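Local coordinates for translation initiation factor eIF-2B (Pyrococcus horikoshii, PDB 1VB5), which probably promotes the exchange of GDP for GTP on initiation factor 2, a step in the initiation of translation, at residues H116-S120 / T121-I125; L150-A153 / R154-F158; P225-S229 / G230-L234; G261-E265 / L266-I270. All coordinates share one frame; numbering follows the deposited sequence.

Contact 1 (H116-S120 / T121-I125); sequences HSFSS and TVLEI
Ser119 caps helix 120-131 by holding the amides of Val122 and Leu123. It stands at the N-cap position, and its OG accepts from Val122 N at 3.2 Å, with a fairly straight N-H...O angle of 167°. The hydroxyl is turned anti to its own backbone N (chi1 163°), which carries OG beside the carbonyl carbon and over to that amide. Val122 CG2 lies alongside the cap, 3.4 Å from Ser119 OG. Ser119 O takes the next amide: Leu123 N donates to it at 2.9 Å. Ser120 O follows with Glu124 N at 3.0 Å. A water bridges the same turn, donating to both Ser120 O and Glu124 OE2. The bend of Glu124 at chi2 brings its carboxylate back toward that water, and OE2 also forms a salt bridge with Arg127. Just before the cap, the Phe118 ring presents its edge to Leu123, with CE1 3.9 Å from Leu123 CD2. Farther out, Thr121 OG1 is hydrogen-bonded to Glu219. The loop leads from strand 111-115 of the parallel part of the main sheet into helix 120-131. Phe118 and Leu123 pack on helix 148-158, while Thr121 and Ile125 touch Leu99 of helix 78-106.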
loop_
_atom_site.group_PDB
_atom_site.type_symbol
_atom_site.label_atom_id
_atom_site.label_comp_id
_atom_site.label_asym_id
_atom_site.label_seq_id
_atom_site.Cartn_x
_atom_site.Cartn_y
_atom_site.Cartn_z
ATOM N N HIS B 116 -0.759 10.802 2.320
ATOM C CA HIS B 116 -1.260 9.498 2.746
ATOM C C HIS B 116 -2.020 9.669 4.057
ATOM O O HIS B 116 -1.660 10.507 4.880
ATOM C CB HIS B 116 -0.066 8.537 2.916
ATOM C CG HIS B 116 -0.424 7.193 3.475
ATOM N ND1 HIS B 116 -1.372 6.373 2.903
ATOM C CD2 HIS B 116 0.057 6.520 4.548
ATOM C CE1 HIS B 116 -1.462 5.254 3.600
ATOM N NE2 HIS B 116 -0.605 5.317 4.602
ATOM N N SER B 117 -3.085 8.890 4.226
ATOM C CA SER B 117 -3.920 8.939 5.422
ATOM C C SER B 117 -4.565 10.320 5.625
ATOM O O SER B 117 -4.627 11.125 4.696
ATOM C CB SER B 117 -3.091 8.562 6.649
ATOM O OG SER B 117 -3.920 8.368 7.779
ATOM N N PHE B 118 -5.051 10.580 6.837
ATOM C CA PHE B 118 -5.688 11.855 7.153
ATOM C C PHE B 118 -4.977 12.589 8.280
ATOM O O PHE B 118 -4.681 12.015 9.328
ATOM C CB PHE B 118 -7.157 11.657 7.550
ATOM C CG PHE B 118 -7.847 12.940 7.973
ATOM C CD1 PHE B 118 -8.183 13.906 7.031
ATOM C CD2 PHE B 118 -8.102 13.199 9.320
ATOM C CE1 PHE B 118 -8.762 15.119 7.417
ATOM C CE2 PHE B 118 -8.681 14.408 9.725
ATOM C CZ PHE B 118 -9.011 15.374 8.768
ATOM N N SER B 119 -4.710 13.869 8.050
ATOM C CA SER B 119 -4.054 14.727 9.025
ATOM C C SER B 119 -4.699 16.104 8.941
ATOM O O SER B 119 -4.605 16.763 7.904
ATOM C CB SER B 119 -2.565 14.845 8.705
ATOM O OG SER B 119 -1.991 15.953 9.375
ATOM N N SER B 120 -5.354 16.538 10.016
ATOM C CA SER B 120 -6.001 17.845 10.012
ATOM C C SER B 120 -4.982 18.950 9.755
ATOM O O SER B 120 -5.309 19.986 9.184
ATOM C CB SER B 120 -6.738 18.090 11.340
ATOM O OG SER B 120 -5.931 17.736 12.449
ATOM N N THR B 121 -3.736 18.711 10.149
ATOM C CA THR B 121 -2.676 19.691 9.950
ATOM C C THR B 121 -2.331 19.810 8.470
ATOM O O THR B 121 -2.218 20.917 7.936
ATOM C CB THR B 121 -1.417 19.297 10.757
ATOM O OG1 THR B 121 -1.729 19.328 12.157
ATOM C CG2 THR B 121 -0.266 20.251 10.477
ATOM N N VAL B 122 -2.162 18.675 7.797
ATOM C CA VAL B 122 -1.845 18.704 6.375
ATOM C C VAL B 122 -3.018 19.337 5.631
ATOM O O VAL B 122 -2.826 20.087 4.676
ATOM C CB VAL B 122 -1.585 17.284 5.822
ATOM C CG1 VAL B 122 -1.436 17.330 4.298
ATOM C CG2 VAL B 122 -0.324 16.711 6.452
ATOM N N LEU B 123 -4.231 19.032 6.077
ATOM C CA LEU B 123 -5.435 19.587 5.464
ATOM C C LEU B 123 -5.461 21.120 5.572
ATOM O O LEU B 123 -5.796 21.810 4.611
ATOM C CB LEU B 123 -6.688 18.990 6.127
ATOM C CG LEU B 123 -8.031 19.599 5.704
ATOM C CD1 LEU B 123 -8.191 19.508 4.188
ATOM C CD2 LEU B 123 -9.174 18.884 6.414
ATOM N N GLU B 124 -5.100 21.661 6.734
ATOM C CA GLU B 124 -5.095 23.114 6.888
ATOM C C GLU B 124 -3.977 23.758 6.085
ATOM O O GLU B 124 -4.097 24.909 5.654
ATOM C CB GLU B 124 -4.996 23.511 8.362
ATOM C CG GLU B 124 -6.300 23.301 9.121
ATOM C CD GLU B 124 -7.511 23.852 8.371
ATOM O OE1 GLU B 124 -7.481 25.040 7.977
ATOM O OE2 GLU B 124 -8.496 23.101 8.181
ATOM N N ILE B 125 -2.890 23.022 5.875
ATOM C CA ILE B 125 -1.788 23.540 5.075
ATOM C C ILE B 125 -2.311 23.703 3.653
ATOM O O ILE B 125 -2.114 24.732 3.009
ATOM C CB ILE B 125 -0.583 22.558 5.031
ATOM C CG1 ILE B 125 0.113 22.515 6.394
ATOM C CG2 ILE B 125 0.402 22.985 3.945
ATOM C CD1 ILE B 125 1.302 21.559 6.448
HETATM O O HOH W 1 -8.286 21.019 10.083
#

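Contact 2 (L150-A153 / R154-F158); sequences LHLA and RELEF
The His151 ring carries Glu155 CG over one face, 4.2 Å from the ring centroid and 24° off its normal, a CH-pi contact. Both belong to helix 148-158, the helix of a beta-alpha-beta unit between strands 136-141 and 163-166, and they stand one turn apart. With chi1 -63°, CG lies beside the Glu155 backbone N and over the ring; a bend at chi2 follows. The carboxylate is nearly perpendicular to the ring, the planes 85° apart, and Glu155 OE1 comes within 3.2 Å of His151 CE1. Glu155 OE2 forms a salt bridge to Arg127. His151 NE2 is hydrogen-bonded to Lys19, and the ring also meets that of Phe118. At the edge of the His151 ring, near its plane, lies Arg154 NH1. The Arg154 chain, bent at chi2 and chi3, lays its guanidinium back along the helix, and the backbone of Leu150 and His151 covers one of its faces. This packing is approximate, since Arg154 CD and Leu150 O are modelled too close. Leu156 N donates to Leu152 O at 2.9 Å. On the buried side Leu152 and Leu156 pack toward Leu140 of strand 136-141. There Leu152 CD2 presses tightly on Leu156 CG, at 3.5 Å.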
loop_
_atom_site.group_PDB
_atom_site.type_symbol
_atom_site.label_atom_id
_atom_site.label_comp_id
_atom_site.label_asym_id
_atom_site.label_seq_id
_atom_site.Cartn_x
_atom_site.Cartn_y
_atom_site.Cartn_z
ATOM N N LEU B 150 -10.605 8.874 2.591
ATOM C CA LEU B 150 -11.808 9.339 1.923
ATOM C C LEU B 150 -12.356 10.528 2.697
ATOM O O LEU B 150 -13.007 11.395 2.125
ATOM C CB LEU B 150 -12.848 8.215 1.824
ATOM C CG LEU B 150 -12.411 7.054 0.922
ATOM C CD1 LEU B 150 -13.472 5.952 0.931
ATOM C CD2 LEU B 150 -12.188 7.571 -0.500
ATOM N N HIS B 151 -12.089 10.573 3.998
ATOM C CA HIS B 151 -12.536 11.707 4.793
ATOM C C HIS B 151 -11.783 12.948 4.286
ATOM O O HIS B 151 -12.356 14.027 4.170
ATOM C CB HIS B 151 -12.238 11.473 6.274
ATOM C CG HIS B 151 -12.507 12.667 7.139
ATOM N ND1 HIS B 151 -13.699 13.358 7.104
ATOM C CD2 HIS B 151 -11.735 13.295 8.056
ATOM C CE1 HIS B 151 -13.648 14.363 7.961
ATOM N NE2 HIS B 151 -12.467 14.347 8.552
ATOM N N LEU B 152 -10.500 12.782 3.967
ATOM C CA LEU B 152 -9.692 13.887 3.451
ATOM C C LEU B 152 -10.297 14.361 2.125
ATOM O O LEU B 152 -10.420 15.564 1.881
ATOM C CB LEU B 152 -8.250 13.432 3.201
ATOM C CG LEU B 152 -7.101 14.452 3.140
ATOM C CD1 LEU B 152 -6.060 13.963 2.129
ATOM C CD2 LEU B 152 -7.590 15.829 2.757
ATOM N N ALA B 153 -10.669 13.407 1.274
ATOM C CA ALA B 153 -11.261 13.718 -0.024
ATOM C C ALA B 153 -12.564 14.517 0.120
ATOM O O ALA B 153 -12.810 15.445 -0.644
ATOM C CB ALA B 153 -11.514 12.425 -0.811
ATOM N N ARG B 154 -13.396 14.147 1.091
ATOM C CA ARG B 154 -14.652 14.856 1.338
ATOM C C ARG B 154 -14.356 16.309 1.720
ATOM O O ARG B 154 -15.053 17.226 1.294
ATOM C CB ARG B 154 -15.441 14.207 2.491
ATOM C CG ARG B 154 -16.353 13.020 2.129
ATOM C CD ARG B 154 -15.570 11.842 1.591
ATOM N NE ARG B 154 -16.059 10.535 2.050
ATOM C CZ ARG B 154 -16.159 10.163 3.326
ATOM N NH1 ARG B 154 -15.817 10.995 4.308
ATOM N NH2 ARG B 154 -16.571 8.937 3.624
ATOM N N GLU B 155 -13.325 16.507 2.535
ATOM C CA GLU B 155 -12.955 17.841 2.983
ATOM C C GLU B 155 -12.369 18.690 1.865
ATOM O O GLU B 155 -12.647 19.889 1.789
ATOM C CB GLU B 155 -11.962 17.756 4.144
ATOM C CG GLU B 155 -12.529 17.092 5.393
ATOM C CD GLU B 155 -13.641 17.905 6.044
ATOM O OE1 GLU B 155 -14.344 17.356 6.917
ATOM O OE2 GLU B 155 -13.813 19.091 5.692
ATOM N N LEU B 156 -11.560 18.075 1.004
ATOM C CA LEU B 156 -10.944 18.797 -0.105
ATOM C C LEU B 156 -12.020 19.202 -1.101
ATOM O O LEU B 156 -11.937 20.252 -1.732
ATOM C CB LEU B 156 -9.890 17.927 -0.803
ATOM C CG LEU B 156 -8.585 17.670 -0.038
ATOM C CD1 LEU B 156 -7.685 16.748 -0.846
ATOM C CD2 LEU B 156 -7.876 18.993 0.227
ATOM N N GLU B 157 -13.031 18.352 -1.235
ATOM C CA GLU B 157 -14.138 18.629 -2.138
ATOM C C GLU B 157 -14.917 19.824 -1.582
ATOM O O GLU B 157 -15.312 20.717 -2.324
ATOM C CB GLU B 157 -15.041 17.403 -2.237
ATOM C CG GLU B 157 -16.109 17.485 -3.304
ATOM C CD GLU B 157 -16.845 16.165 -3.461
ATOM O OE1 GLU B 157 -17.494 15.727 -2.481
ATOM O OE2 GLU B 157 -16.768 15.560 -4.557
ATOM N N PHE B 158 -15.124 19.834 -0.269
ATOM C CA PHE B 158 -15.842 20.922 0.388
ATOM C C PHE B 158 -15.134 22.246 0.085
ATOM O O PHE B 158 -15.772 23.266 -0.180
ATOM C CB PHE B 158 -15.866 20.687 1.906
ATOM C CG PHE B 158 -16.577 21.766 2.688
ATOM C CD1 PHE B 158 -17.957 21.715 2.879
ATOM C CD2 PHE B 158 -15.864 22.824 3.250
ATOM C CE1 PHE B 158 -18.617 22.699 3.620
ATOM C CE2 PHE B 158 -16.510 23.816 3.993
ATOM C CZ PHE B 158 -17.892 23.754 4.178
#

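Contact 3 (P225-S229 / G230-L234); sequences PTLKS and GDVML
Lys228 and Asp231 are joined across a short 3-10 turn in the surface loop between strands 214-217 and 240-241. Two successive backbone bonds define the turn. Asp231 N donates to Lys228 O at 2.9 Å, and Val232 N donates to Ser229 O at 3.2 Å. The second polar link runs through a water. It accepts from Lys228 N at 3.0 Å and donates to Asp231 OD2 at 2.7 Å, which ties the carboxylate to the backbone at the start of the turn. The hydroxyl of Ser229 reaches a partner beyond the turn, with OG hydrogen-bonded to Asp191. Leu227 is also paired by backbone bonding with Lys190, so this loop lies against the one joining strands 187-188 and 194-197. The apolar contacts come from Leu227. Its CG is anti to the backbone N (chi1 -166°), which carries the two methyls toward Asp231 and Val232. The leucine side chain runs at a slant to that of Asp231, with Leu227 CD1 3.8 Å from Asp231 CB. Val232, which also touches Thr189, meets the leucine at about a right angle, with Leu227 CD2 4.1 Å from Val232 CG2.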
loop_
_atom_site.group_PDB
_atom_site.type_symbol
_atom_site.label_atom_id
_atom_site.label_comp_id
_atom_site.label_asym_id
_atom_site.label_seq_id
_atom_site.Cartn_x
_atom_site.Cartn_y
_atom_site.Cartn_z
ATOM N N PRO B 225 10.025 13.750 23.680
ATOM C CA PRO B 225 11.335 14.083 24.244
ATOM C C PRO B 225 12.296 12.973 24.644
ATOM O O PRO B 225 13.493 13.222 24.772
ATOM C CB PRO B 225 10.969 14.964 25.434
ATOM C CG PRO B 225 9.715 14.313 25.927
ATOM C CD PRO B 225 8.947 14.052 24.642
ATOM N N THR B 226 11.804 11.755 24.830
ATOM C CA THR B 226 12.688 10.680 25.267
ATOM C C THR B 226 12.639 9.368 24.492
ATOM O O THR B 226 13.593 8.596 24.524
ATOM C CB THR B 226 12.407 10.342 26.737
ATOM O OG1 THR B 226 11.066 9.851 26.857
ATOM C CG2 THR B 226 12.554 11.584 27.606
ATOM N N LEU B 227 11.530 9.107 23.812
ATOM C CA LEU B 227 11.364 7.856 23.080
ATOM C C LEU B 227 12.147 7.797 21.765
ATOM O O LEU B 227 12.000 8.669 20.908
ATOM C CB LEU B 227 9.872 7.623 22.819
ATOM C CG LEU B 227 9.390 6.247 22.364
ATOM C CD1 LEU B 227 9.741 5.185 23.398
ATOM C CD2 LEU B 227 7.889 6.310 22.164
ATOM N N LYS B 228 12.984 6.769 21.626
ATOM C CA LYS B 228 13.786 6.565 20.418
ATOM C C LYS B 228 13.031 5.637 19.463
ATOM O O LYS B 228 12.184 4.857 19.889
ATOM C CB LYS B 228 15.146 5.944 20.769
ATOM C CG LYS B 228 16.128 6.875 21.491
ATOM C CD LYS B 228 16.624 7.992 20.566
ATOM C CE LYS B 228 17.828 8.741 21.148
ATOM N NZ LYS B 228 18.342 9.812 20.231
ATOM N N SER B 229 13.345 5.725 18.173
ATOM C CA SER B 229 12.685 4.915 17.153
ATOM C C SER B 229 12.596 3.430 17.495
ATOM O O SER B 229 11.531 2.821 17.374
ATOM C CB SER B 229 13.406 5.084 15.813
ATOM O OG SER B 229 14.786 4.782 15.937
ATOM N N GLY B 230 13.711 2.852 17.923
ATOM C CA GLY B 230 13.731 1.440 18.251
ATOM C C GLY B 230 12.837 0.998 19.398
ATOM O O GLY B 230 12.589 -0.200 19.559
ATOM N N ASP B 231 12.340 1.942 20.191
ATOM C CA ASP B 231 11.493 1.581 21.324
ATOM C C ASP B 231 10.022 1.944 21.149
ATOM O O ASP B 231 9.209 1.712 22.043
ATOM C CB ASP B 231 12.036 2.229 22.600
ATOM C CG ASP B 231 13.445 1.767 22.932
ATOM O OD1 ASP B 231 13.652 0.540 23.052
ATOM O OD2 ASP B 231 14.345 2.626 23.070
ATOM N N VAL B 232 9.679 2.497 19.992
ATOM C CA VAL B 232 8.302 2.895 19.723
ATOM C C VAL B 232 7.316 1.727 19.709
ATOM O O VAL B 232 7.631 0.639 19.224
ATOM C CB VAL B 232 8.200 3.635 18.373
ATOM C CG1 VAL B 232 6.740 3.911 18.032
ATOM C CG2 VAL B 232 8.982 4.935 18.441
ATOM N N MET B 233 6.127 1.969 20.259
ATOM C CA MET B 233 5.054 0.976 20.296
ATOM C C MET B 233 4.087 1.310 19.162
ATOM O O MET B 233 3.530 2.410 19.126
ATOM C CB MET B 233 4.288 1.047 21.622
ATOM C CG MET B 233 5.028 0.522 22.841
ATOM S SD MET B 233 4.102 0.849 24.379
ATOM C CE MET B 233 2.855 -0.466 24.343
ATOM N N LEU B 234 3.891 0.375 18.237
ATOM C CA LEU B 234 2.977 0.593 17.116
ATOM C C LEU B 234 1.648 -0.097 17.415
ATOM O O LEU B 234 1.562 -1.328 17.429
ATOM C CB LEU B 234 3.587 0.043 15.825
ATOM C CG LEU B 234 4.964 0.613 15.461
ATOM C CD1 LEU B 234 5.499 -0.084 14.218
ATOM C CD2 LEU B 234 4.860 2.117 15.238
HETATM O O HOH W 2 13.688 5.055 23.929
#

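Contact 4 (G261-E265 / L266-I270); sequences GIITE and LGIVI
Ile262 and Val269 lie side by side and point the same way, on one face of a two-stranded antiparallel hairpin. Val269 CG1 presses tightly on Ile262 CB, at 3.4 Å. The torsion of Val269 (chi1 47°) puts CG1 between its backbone N and carbonyl carbon, which turns it against Ile262 CB. Thr264 is on the same face and meets Val269 at about a right angle, its CG2 3.6 Å from Val269 CG1. Phe223 touches both Ile262 and Thr264 on this face. Ile263 and Ile268 are on the other face and form a looser pair, CG1 to CG1 at 4.3 Å. There Ile263 packs on Leu99 and Leu106 of helix 78-106.

Thr264 chi1 of 73° sets OG1 between the backbone N and the carbonyl carbon, facing Leu266 N and Gly267 O. OG1 donates to Gly267 O on an in-plane lone pair, at 2.5 Å, so short that the exact value is doubtful. It also accepts from Leu266 N at 3.1 Å. Gly267 O is gripped twice, since Thr264 N also donates to it. Gly267 N in turn donates to Thr264 O at 3.0 Å, closing a type I turn. Farther along, Ile262 N donates to Val269 O at 2.8 Å, and Val269 N donates back to Ile262 O. At the turn, Glu265 OE1 is hydrogen-bonded to Thr220 N. Gly267 has a positive phi of 123°, a backbone shape suited to glycine. The whole is a beta hairpin with a two-residue loop, and strand 267-269 forms an outer, antiparallel edge of the otherwise parallel Rossmann-like sheet.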
loop_
_atom_site.group_PDB
_atom_site.type_symbol
_atom_site.label_atom_id
_atom_site.label_comp_id
_atom_site.label_asym_id
_atom_site.label_seq_id
_atom_site.Cartn_x
_atom_site.Cartn_y
_atom_site.Cartn_z
ATOM N N GLY B 261 12.303 17.834 5.493
ATOM C CA GLY B 261 12.169 18.654 6.683
ATOM C C GLY B 261 10.863 18.398 7.400
ATOM O O GLY B 261 9.956 17.773 6.850
ATOM N N ILE B 262 10.782 18.860 8.643
ATOM C CA ILE B 262 9.583 18.721 9.456
ATOM C C ILE B 262 9.028 20.132 9.651
ATOM O O ILE B 262 9.703 21.012 10.206
ATOM C CB ILE B 262 9.909 18.095 10.819
ATOM C CG1 ILE B 262 10.581 16.732 10.600
ATOM C CG2 ILE B 262 8.621 17.944 11.643
ATOM C CD1 ILE B 262 11.118 16.070 11.838
ATOM N N ILE B 263 7.812 20.349 9.165
ATOM C CA ILE B 263 7.160 21.651 9.250
ATOM C C ILE B 263 6.538 21.830 10.621
ATOM O O ILE B 263 5.596 21.126 10.976
ATOM C CB ILE B 263 6.062 21.784 8.173
ATOM C CG1 ILE B 263 6.632 21.393 6.805
ATOM C CG2 ILE B 263 5.550 23.223 8.121
ATOM C CD1 ILE B 263 5.604 21.296 5.702
ATOM N N THR B 264 7.080 22.753 11.408
ATOM C CA THR B 264 6.543 23.003 12.746
ATOM C C THR B 264 6.016 24.431 12.811
ATOM O O THR B 264 6.235 25.222 11.890
ATOM C CB THR B 264 7.619 22.854 13.838
ATOM O OG1 THR B 264 8.515 23.973 13.771
ATOM C CG2 THR B 264 8.405 21.559 13.652
ATOM N N GLU B 265 5.339 24.764 13.907
ATOM C CA GLU B 265 4.793 26.104 14.072
ATOM C C GLU B 265 5.926 27.104 14.306
ATOM O O GLU B 265 5.708 28.309 14.256
ATOM C CB GLU B 265 3.794 26.151 15.243
ATOM C CG GLU B 265 4.417 25.997 16.626
ATOM C CD GLU B 265 4.629 24.549 17.037
ATOM O OE1 GLU B 265 4.752 23.672 16.149
ATOM O OE2 GLU B 265 4.689 24.291 18.258
ATOM N N LEU B 266 7.132 26.590 14.551
ATOM C CA LEU B 266 8.310 27.428 14.785
ATOM C C LEU B 266 9.180 27.505 13.536
ATOM O O LEU B 266 10.230 28.143 13.540
ATOM C CB LEU B 266 9.151 26.861 15.935
ATOM C CG LEU B 266 8.467 26.686 17.295
ATOM C CD1 LEU B 266 9.407 25.977 18.267
ATOM C CD2 LEU B 266 8.057 28.052 17.829
ATOM N N GLY B 267 8.743 26.850 12.468
ATOM C CA GLY B 267 9.511 26.858 11.235
ATOM C C GLY B 267 9.843 25.441 10.802
ATOM O O GLY B 267 9.546 24.478 11.508
ATOM N N ILE B 268 10.460 25.307 9.637
ATOM C CA ILE B 268 10.822 23.993 9.128
ATOM C C ILE B 268 12.160 23.540 9.711
ATOM O O ILE B 268 13.191 24.173 9.498
ATOM C CB ILE B 268 10.896 24.011 7.588
ATOM C CG1 ILE B 268 9.554 24.499 7.027
ATOM C CG2 ILE B 268 11.253 22.620 7.066
ATOM C CD1 ILE B 268 9.490 24.607 5.512
ATOM N N VAL B 269 12.117 22.448 10.464
ATOM C CA VAL B 269 13.295 21.873 11.104
ATOM C C VAL B 269 13.882 20.720 10.262
ATOM O O VAL B 269 13.148 20.003 9.573
ATOM C CB VAL B 269 12.917 21.345 12.518
ATOM C CG1 VAL B 269 11.643 20.538 12.450
ATOM C CG2 VAL B 269 14.001 20.466 13.064
ATOM N N ILE B 270 15.199 20.551 10.331
ATOM C CA ILE B 270 15.892 19.499 9.595
ATOM C C ILE B 270 16.299 18.350 10.520
ATOM O O ILE B 270 17.170 18.509 11.379
ATOM C CB ILE B 270 17.170 20.035 8.934
ATOM C CG1 ILE B 270 16.838 21.239 8.054
ATOM C CG2 ILE B 270 17.832 18.925 8.116
ATOM C CD1 ILE B 270 18.047 21.847 7.359
#

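Overall arrangement
The four contacts follow one another along the chain, and none nests in or crosses another. Each closes only a local turn. Contact 1 comes first, where strand 111-115 passes into helix 120-131. Contact 2 follows on helix 148-158, and these two touch: Phe118 packs on His151 and Leu152, and Leu123 on Leu152 and Glu155. Two helices beside the main sheet are thus tied together. Contact 3 turns a surface loop after strand 214-217; its centre is about 32 Å from that of contact 2, on opposite sides of the chain's centre. Contact 4 closes one side of the main sheet with a hairpin. Leu99 of helix 78-106 touches side chains of contacts 1 and 4.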